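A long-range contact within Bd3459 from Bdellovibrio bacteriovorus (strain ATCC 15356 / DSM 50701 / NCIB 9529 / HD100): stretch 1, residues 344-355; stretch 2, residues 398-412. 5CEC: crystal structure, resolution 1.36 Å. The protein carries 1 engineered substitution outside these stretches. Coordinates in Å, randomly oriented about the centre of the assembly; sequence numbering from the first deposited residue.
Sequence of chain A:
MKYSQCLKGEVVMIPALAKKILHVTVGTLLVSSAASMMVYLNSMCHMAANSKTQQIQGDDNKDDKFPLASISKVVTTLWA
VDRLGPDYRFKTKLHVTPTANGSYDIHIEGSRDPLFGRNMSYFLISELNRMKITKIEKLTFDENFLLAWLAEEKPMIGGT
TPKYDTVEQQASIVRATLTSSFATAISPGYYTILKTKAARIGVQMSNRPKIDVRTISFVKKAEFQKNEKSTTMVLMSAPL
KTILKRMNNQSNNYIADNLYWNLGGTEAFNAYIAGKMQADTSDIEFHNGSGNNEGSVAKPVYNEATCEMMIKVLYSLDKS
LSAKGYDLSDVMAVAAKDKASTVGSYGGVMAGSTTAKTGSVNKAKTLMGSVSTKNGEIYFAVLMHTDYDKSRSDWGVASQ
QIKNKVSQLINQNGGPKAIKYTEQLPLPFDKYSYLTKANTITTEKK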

# COMPACT_ATOMS: atom_id res chain seq x y z
N GLY A 344 5.04 -0.39 -6.95
CA GLY A 344 5.77 -1.40 -7.69
C GLY A 344 5.83 -1.14 -9.19
O GLY A 344 6.77 -1.60 -9.84
N SER A 345 4.82 -0.47 -9.73
CA SER A 345 4.77 -0.07 -11.17
C SER A 345 4.74 1.45 -11.35
O SER A 345 4.03 2.03 -12.18
CB SER A 345 3.58 -0.72 -11.86
OG SER A 345 3.73 -2.11 -11.89
N TYR A 346 5.59 2.12 -10.61
CA TYR A 346 5.82 3.55 -10.82
C TYR A 346 7.04 3.68 -11.72
O TYR A 346 8.19 3.76 -11.21
CB TYR A 346 6.01 4.28 -9.50
CG TYR A 346 4.73 4.80 -8.93
CD1 TYR A 346 3.60 3.98 -8.84
CD2 TYR A 346 4.60 6.09 -8.50
CE1 TYR A 346 2.43 4.46 -8.30
CE2 TYR A 346 3.42 6.56 -8.00
CZ TYR A 346 2.35 5.75 -7.88
OH TYR A 346 1.17 6.25 -7.39
N GLY A 347 6.80 3.72 -13.04
CA GLY A 347 7.88 3.60 -14.04
C GLY A 347 8.50 4.92 -14.42
O GLY A 347 8.34 5.92 -13.75
N GLY A 348 9.25 4.91 -15.51
CA GLY A 348 9.89 6.10 -15.99
C GLY A 348 11.06 6.51 -15.11
O GLY A 348 11.73 5.66 -14.49
N VAL A 349 11.29 7.81 -15.03
CA VAL A 349 12.40 8.31 -14.22
C VAL A 349 12.25 8.04 -12.73
O VAL A 349 13.24 8.11 -12.00
CB VAL A 349 12.66 9.79 -14.47
CG1 VAL A 349 13.14 10.00 -15.89
CG2 VAL A 349 11.47 10.68 -14.14
N MET A 350 11.04 7.75 -12.25
CA MET A 350 10.87 7.41 -10.84
C MET A 350 11.44 6.06 -10.45
O MET A 350 11.74 5.84 -9.28
CB MET A 350 9.40 7.42 -10.45
CG MET A 350 8.80 8.82 -10.40
SD MET A 350 7.04 8.89 -10.04
CE MET A 350 6.33 8.08 -11.46
N ALA A 351 11.48 5.12 -11.39
CA ALA A 351 11.89 3.76 -11.07
C ALA A 351 13.28 3.78 -10.47
O ALA A 351 14.21 4.26 -11.07
CB ALA A 351 11.81 2.89 -12.31
N GLY A 352 13.40 3.21 -9.27
CA GLY A 352 14.67 3.09 -8.58
C GLY A 352 15.21 4.34 -7.94
O GLY A 352 16.25 4.28 -7.27
N SER A 353 14.59 5.50 -8.20
CA SER A 353 15.06 6.79 -7.68
C SER A 353 14.16 7.36 -6.60
O SER A 353 14.56 8.27 -5.90
CB SER A 353 15.10 7.81 -8.81
OG SER A 353 13.79 8.13 -9.27
N THR A 354 12.93 6.88 -6.52
CA THR A 354 11.86 7.55 -5.79
C THR A 354 11.37 6.65 -4.66
O THR A 354 11.07 5.48 -4.88
CB THR A 354 10.74 7.90 -6.76
OG1 THR A 354 11.28 8.78 -7.74
CG2 THR A 354 9.58 8.59 -6.07
N THR A 355 11.30 7.23 -3.47
CA THR A 355 10.80 6.55 -2.27
C THR A 355 9.52 7.27 -1.93
O THR A 355 9.56 8.48 -1.69
CB THR A 355 11.81 6.63 -1.11
OG1 THR A 355 13.09 6.17 -1.57
CG2 THR A 355 11.39 5.83 0.06
N ALA A 398 -5.85 11.01 -12.00
CA ALA A 398 -4.98 11.76 -11.07
C ALA A 398 -3.64 11.07 -10.87
O ALA A 398 -2.62 11.74 -10.75
CB ALA A 398 -5.69 11.94 -9.74
N SER A 399 -3.66 9.74 -10.81
CA SER A 399 -2.43 9.03 -10.55
C SER A 399 -1.37 9.35 -11.61
O SER A 399 -0.21 9.61 -11.27
CB SER A 399 -2.67 7.52 -10.55
OG SER A 399 -1.46 6.86 -10.22
N GLN A 400 -1.74 9.28 -12.88
CA GLN A 400 -0.75 9.55 -13.92
C GLN A 400 -0.36 11.02 -13.94
O GLN A 400 0.80 11.35 -14.19
CB GLN A 400 -1.18 9.06 -15.29
CG GLN A 400 -0.02 9.06 -16.32
CD GLN A 400 1.10 8.13 -15.95
OE1 GLN A 400 0.90 6.94 -15.75
NE2 GLN A 400 2.32 8.65 -15.92
N GLN A 401 -1.29 11.93 -13.64
CA GLN A 401 -0.91 13.33 -13.51
C GLN A 401 0.12 13.55 -12.42
O GLN A 401 1.08 14.31 -12.62
CB GLN A 401 -2.12 14.23 -13.31
CG GLN A 401 -2.99 14.40 -14.54
CD GLN A 401 -4.13 15.36 -14.33
OE1 GLN A 401 -4.10 16.20 -13.42
NE2 GLN A 401 -5.12 15.30 -15.20
N ILE A 402 -0.05 12.89 -11.27
CA ILE A 402 0.93 12.97 -10.20
C ILE A 402 2.28 12.43 -10.67
O ILE A 402 3.30 13.06 -10.47
CB ILE A 402 0.46 12.21 -8.95
CG1 ILE A 402 -0.77 12.88 -8.32
CG2 ILE A 402 1.60 12.10 -7.94
CD1 ILE A 402 -1.44 12.07 -7.25
N LYS A 403 2.28 11.26 -11.29
CA LYS A 403 3.53 10.67 -11.76
C LYS A 403 4.26 11.60 -12.70
O LYS A 403 5.48 11.77 -12.61
CB LYS A 403 3.24 9.35 -12.47
CG LYS A 403 2.76 8.26 -11.55
CD LYS A 403 2.45 6.97 -12.30
CE LYS A 403 1.97 5.87 -11.37
NZ LYS A 403 1.65 4.63 -12.11
N ASN A 404 3.52 12.23 -13.59
CA ASN A 404 4.13 13.18 -14.54
C ASN A 404 4.69 14.39 -13.84
O ASN A 404 5.75 14.86 -14.24
CB ASN A 404 3.15 13.54 -15.66
CG ASN A 404 2.82 12.35 -16.59
OD1 ASN A 404 3.46 11.30 -16.54
ND2 ASN A 404 1.86 12.52 -17.43
N LYS A 405 4.00 14.88 -12.81
CA LYS A 405 4.53 16.04 -12.05
C LYS A 405 5.83 15.68 -11.30
O LYS A 405 6.80 16.46 -11.26
CB LYS A 405 3.48 16.57 -11.07
CG LYS A 405 2.32 17.31 -11.73
CD LYS A 405 1.26 17.67 -10.72
CE LYS A 405 0.02 18.23 -11.35
NZ LYS A 405 0.32 19.52 -12.05
N VAL A 406 5.86 14.49 -10.71
CA VAL A 406 7.08 14.06 -10.02
C VAL A 406 8.20 13.83 -11.04
O VAL A 406 9.36 14.19 -10.80
CB VAL A 406 6.83 12.83 -9.14
CG1 VAL A 406 8.13 12.35 -8.49
CG2 VAL A 406 5.78 13.19 -8.10
N SER A 407 7.86 13.27 -12.20
CA SER A 407 8.86 13.03 -13.24
C SER A 407 9.44 14.36 -13.72
O SER A 407 10.66 14.48 -13.95
CB SER A 407 8.25 12.26 -14.40
OG SER A 407 7.81 11.00 -13.97
N GLN A 408 8.59 15.37 -13.86
CA GLN A 408 9.04 16.72 -14.27
C GLN A 408 10.02 17.27 -13.25
O GLN A 408 11.05 17.85 -13.63
CB GLN A 408 7.84 17.65 -14.44
CG GLN A 408 8.16 19.03 -15.00
CD GLN A 408 8.78 18.98 -16.39
OE1 GLN A 408 8.36 18.21 -17.25
NE2 GLN A 408 9.79 19.79 -16.61
N LEU A 409 9.70 17.11 -11.96
CA LEU A 409 10.61 17.55 -10.90
C LEU A 409 11.99 16.89 -11.00
O LEU A 409 13.04 17.55 -10.85
CB LEU A 409 9.97 17.32 -9.51
CG LEU A 409 10.83 17.66 -8.30
CD1 LEU A 409 11.16 19.15 -8.24
CD2 LEU A 409 10.13 17.23 -7.03
N ILE A 410 11.99 15.60 -11.30
CA ILE A 410 13.24 14.89 -11.50
C ILE A 410 14.01 15.42 -12.73
O ILE A 410 15.23 15.64 -12.65
CB ILE A 410 12.97 13.35 -11.62
CG1 ILE A 410 12.55 12.79 -10.27
CG2 ILE A 410 14.23 12.63 -12.11
CD1 ILE A 410 11.96 11.40 -10.35
N ASN A 411 13.29 15.63 -13.84
CA ASN A 411 13.86 16.16 -15.09
C ASN A 411 14.60 17.46 -14.81
O ASN A 411 15.70 17.70 -15.33
CB ASN A 411 12.76 16.52 -16.15
CG ASN A 411 12.11 15.31 -16.81
OD1 ASN A 411 12.60 14.18 -16.75
ND2 ASN A 411 10.95 15.58 -17.49
N GLN A 412 13.97 18.32 -14.00
CA GLN A 412 14.49 19.65 -13.71
C GLN A 412 15.64 19.66 -12.72
O GLN A 412 16.27 20.71 -12.51
CB GLN A 412 13.37 20.56 -13.23
CG GLN A 412 12.40 20.84 -14.36
CD GLN A 412 11.17 21.58 -13.91
OE1 GLN A 412 10.81 21.57 -12.73
NE2 GLN A 412 10.50 22.22 -14.85
O HOH W 1 0.44 8.73 -8.18
O HOH W 2 8.69 8.52 -13.71

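Stretch 2 is helical from 398 to 411, with an unbroken i to i+4 ladder of backbone hydrogen bonds, such as Ser407 N to Lys403 O at 2.8 Å. Stretch 1 is mostly loop, with a short 3-10 segment at 349-350 and a strand starting at Thr354. Its turn is held by Ala351 N to Gly348 O (3.2 Å) and Ser353 N to Met350 O (3.1 Å), and Ser353 OG adds a bond to Val349 O at 2.8 Å. The backbones come to 6.0 Å between the CA atoms of Val349 and Ser407, and to 7.5 Å between those of Tyr346 and Lys403. No direct hydrogen bond joins the stretches; side-chain packing and two waters connect them.

Lys403 has an extended side chain, chi2 to chi4 all t, which carries its end across the Tyr346 ring. Lys403 CE lies 3.4 Å from the ring centroid of Tyr346, 11° off the normal, a CH-pi contact; Lys403 NZ, 4.2 Å from the same centroid and 26° off the normal, makes a cation-pi interaction over the face.

From Lys403 onward the contact is largely apolar. Val349 points toward the helix, its CG2 lying 3.6 Å from Ser407 CB and 3.9 Å from Ile410 CD1. Met350 starts sideways, but its end turns in: Met350 CE reaches Lys403 CB at 3.5 Å and Met350 SD reaches Val406 CG1 at 3.9 Å. Ile410 CD1 also approaches Thr354 OG1 (3.8 Å), so one methyl touches several residues of stretch 1.

Water 2 donates to Gly347 O and Ser407 OG, both at 2.6 Å, and accepts from Met350 N at 2.9 Å. Ser407 OG can take this bond while donating its own proton to Lys403 O (2.8 Å). Water 1 lies 2.7 Å from Tyr346 OH and donates to Ser399 O at 3.3 Å, forming a second bridge.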